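Aspartate carbamoyltransferase (Leishmania major, PDB 7K46) probably catalyses the transfer of the carbamoyl group from carbamoyl phosphate to L-aspartate, the second step of de novo pyrimidine biosynthesis. Local coordinates at residues L189-L194 / V232-V237. Sequence-based numbering, arbitrary orientation.
Sequences LRKVYL and VADCDV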
loop_
_atom_site.group_PDB
_atom_site.type_symbol
_atom_site.label_atom_id
_atom_site.label_comp_id
_atom_site.label_asym_id
_atom_site.label_seq_id
_atom_site.Cartn_x
_atom_site.Cartn_y
_atom_site.Cartn_z
ATOM N N LEU A 189 -1.541 12.012 40.324
ATOM C CA LEU A 189 -0.265 12.665 40.075
ATOM C C LEU A 189 0.219 13.386 41.325
ATOM O O LEU A 189 -0.574 13.883 42.123
ATOM C CB LEU A 189 -0.394 13.673 38.939
ATOM C CG LEU A 189 -1.002 13.157 37.631
ATOM C CD1 LEU A 189 -1.057 14.318 36.649
ATOM C CD2 LEU A 189 -0.177 12.012 37.086
ATOM N N ARG A 190 1.540 13.448 41.487
ATOM C CA ARG A 190 2.095 14.318 42.517
ATOM C C ARG A 190 2.194 15.755 42.019
ATOM O O ARG A 190 1.764 16.689 42.704
ATOM C CB ARG A 190 3.467 13.811 42.970
ATOM C CG ARG A 190 4.170 14.756 43.950
ATOM C CD ARG A 190 5.330 14.086 44.675
ATOM N NE ARG A 190 6.394 13.675 43.764
ATOM C CZ ARG A 190 7.330 14.488 43.290
ATOM N NH1 ARG A 190 7.330 15.778 43.574
ATOM N NH2 ARG A 190 8.285 13.994 42.503
ATOM N N LYS A 191 2.730 15.957 40.816
ATOM C CA LYS A 191 3.028 17.315 40.389
ATOM C C LYS A 191 3.149 17.362 38.878
ATOM O O LYS A 191 3.676 16.429 38.267
ATOM C CB LYS A 191 4.323 17.807 41.045
ATOM C CG LYS A 191 4.652 19.273 40.802
ATOM C CD LYS A 191 5.727 19.714 41.790
ATOM C CE LYS A 191 5.877 21.222 41.825
ATOM N NZ LYS A 191 7.007 21.633 42.727
ATOM N N VAL A 192 2.666 18.454 38.283
ATOM C CA VAL A 192 2.863 18.734 36.859
ATOM C C VAL A 192 3.617 20.051 36.743
ATOM O O VAL A 192 3.137 21.096 37.210
ATOM C CB VAL A 192 1.538 18.815 36.079
ATOM C CG1 VAL A 192 1.806 19.202 34.614
ATOM C CG2 VAL A 192 0.752 17.500 36.159
ATOM N N TYR A 193 4.789 20.003 36.120
ATOM C CA TYR A 193 5.515 21.209 35.736
ATOM C C TYR A 193 5.110 21.579 34.317
ATOM O O TYR A 193 5.130 20.724 33.426
ATOM C CB TYR A 193 7.030 20.990 35.807
ATOM C CG TYR A 193 7.576 20.780 37.199
ATOM C CD1 TYR A 193 7.918 21.868 38.000
ATOM C CD2 TYR A 193 7.758 19.501 37.717
ATOM C CE1 TYR A 193 8.419 21.696 39.282
ATOM C CE2 TYR A 193 8.270 19.314 39.010
ATOM C CZ TYR A 193 8.595 20.420 39.785
ATOM O OH TYR A 193 9.099 20.252 41.062
ATOM N N LEU A 194 4.742 22.847 34.110
ATOM C CA LEU A 194 4.374 23.374 32.792
ATOM C C LEU A 194 5.487 24.322 32.350
ATOM O O LEU A 194 5.551 25.465 32.811
ATOM C CB LEU A 194 3.026 24.086 32.851
ATOM C CG LEU A 194 1.843 23.240 33.337
ATOM C CD1 LEU A 194 0.607 24.121 33.555
ATOM C CD2 LEU A 194 1.557 22.127 32.338
ATOM N N VAL A 232 14.385 19.522 37.139
ATOM C CA VAL A 232 14.824 18.266 36.529
ATOM C C VAL A 232 14.968 17.178 37.591
ATOM O O VAL A 232 14.483 16.051 37.423
ATOM C CB VAL A 232 16.139 18.487 35.760
ATOM C CG1 VAL A 232 16.762 17.153 35.350
ATOM C CG2 VAL A 232 15.888 19.381 34.533
ATOM N N ALA A 233 15.608 17.517 38.715
ATOM C CA ALA A 233 15.863 16.541 39.773
ATOM C C ALA A 233 14.576 16.002 40.377
ATOM O O ALA A 233 14.561 14.882 40.904
ATOM C CB ALA A 233 16.728 17.169 40.868
ATOM N N ASP A 234 13.492 16.774 40.314
ATOM C CA ASP A 234 12.231 16.396 40.935
ATOM C C ASP A 234 11.340 15.552 40.024
ATOM O O ASP A 234 10.382 14.939 40.511
ATOM C CB ASP A 234 11.473 17.657 41.373
ATOM C CG ASP A 234 10.306 17.352 42.306
ATOM O OD1 ASP A 234 10.492 16.561 43.256
ATOM O OD2 ASP A 234 9.211 17.921 42.100
ATOM N N CYS A 235 11.642 15.475 38.734
ATOM C CA CYS A 235 10.718 14.875 37.777
ATOM C C CYS A 235 10.979 13.388 37.561
ATOM O O CYS A 235 12.126 12.940 37.466
ATOM C CB CYS A 235 10.787 15.602 36.433
ATOM S SG CYS A 235 9.941 17.199 36.453
ATOM N N ASP A 236 9.891 12.633 37.468
ATOM C CA ASP A 236 9.922 11.250 37.017
ATOM C C ASP A 236 9.783 11.130 35.508
ATOM O O ASP A 236 10.232 10.133 34.928
ATOM C CB ASP A 236 8.807 10.474 37.710
ATOM C CG ASP A 236 8.894 10.596 39.215
ATOM O OD1 ASP A 236 9.925 10.165 39.780
ATOM O OD2 ASP A 236 7.957 11.163 39.820
ATOM N N VAL A 237 9.177 12.127 34.868
ATOM C CA VAL A 237 9.004 12.167 33.417
ATOM C C VAL A 237 9.307 13.582 32.938
ATOM O O VAL A 237 8.740 14.551 33.457
ATOM C CB VAL A 237 7.575 11.761 32.994
ATOM C CG1 VAL A 237 7.409 11.860 31.459
ATOM C CG2 VAL A 237 7.252 10.353 33.484
HETATM O O HOH W 1 8.072 11.213 42.482
HETATM O O HOH W 2 8.149 19.364 44.329
#
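Asp234 OD2 is gripped from opposite faces of its carboxylate plane by Tyr193 OH and Arg190 NH1. The phenol donates the shorter bond, Tyr193 OH to Asp234 OD2 at 2.6 Å, on the anti side of the oxygen, with ring and carboxylate planes nearly perpendicular at 88°. Arg190 NH1 comes to the syn side of Asp234 OD2 at 3.2 Å and nearly straight, a hydrogen bond and salt bridge in one; its link to OD1 is weak. Arg190 CG lies anti to the backbone N (chi1 174°) and the chain turns at chi3; its guanidinium meets the carboxylate tip to tip. Arg190 NH2 bonds to Asp234 O at 3.0 Å, close to the guanidinium plane, so two nitrogens hold both the side chain and the backbone of one residue and limit rotation of the group. A water accepts from Arg190 NH2 and donates to Asp236 OD2, linking two groups whose direct salt bridge is long (3.9 Å); Asp236 OD1 is also paired with Lys280. A second water joins Asp234 OD2 to Lys191 NZ. Lys191 NZ donates to Tyr193 OH at 3.0 Å and also bonds Gln222; with Lys191 NZ 4.4 Å from Asp234 OD2, its charge would favour the ionised carboxylate. Lys191 CG lies over one face of the Tyr193 ring, toward the rim. On the same ring, Cys235 SG approaches Tyr193 CD2 at 3.4 Å, an oblique sulfur-aromatic contact in a buried setting where both side chains also touch Ala165. The pairing joins the start of strand 191-195 and the residue before it to segment 232-237, where helix 229-234 leads into strand 237-240, across the intervening strand 163-167, within the parallel, Rossmann-like 3-2-1-4-5 sheet of the aspartate-binding domain of carbamoyltransferases.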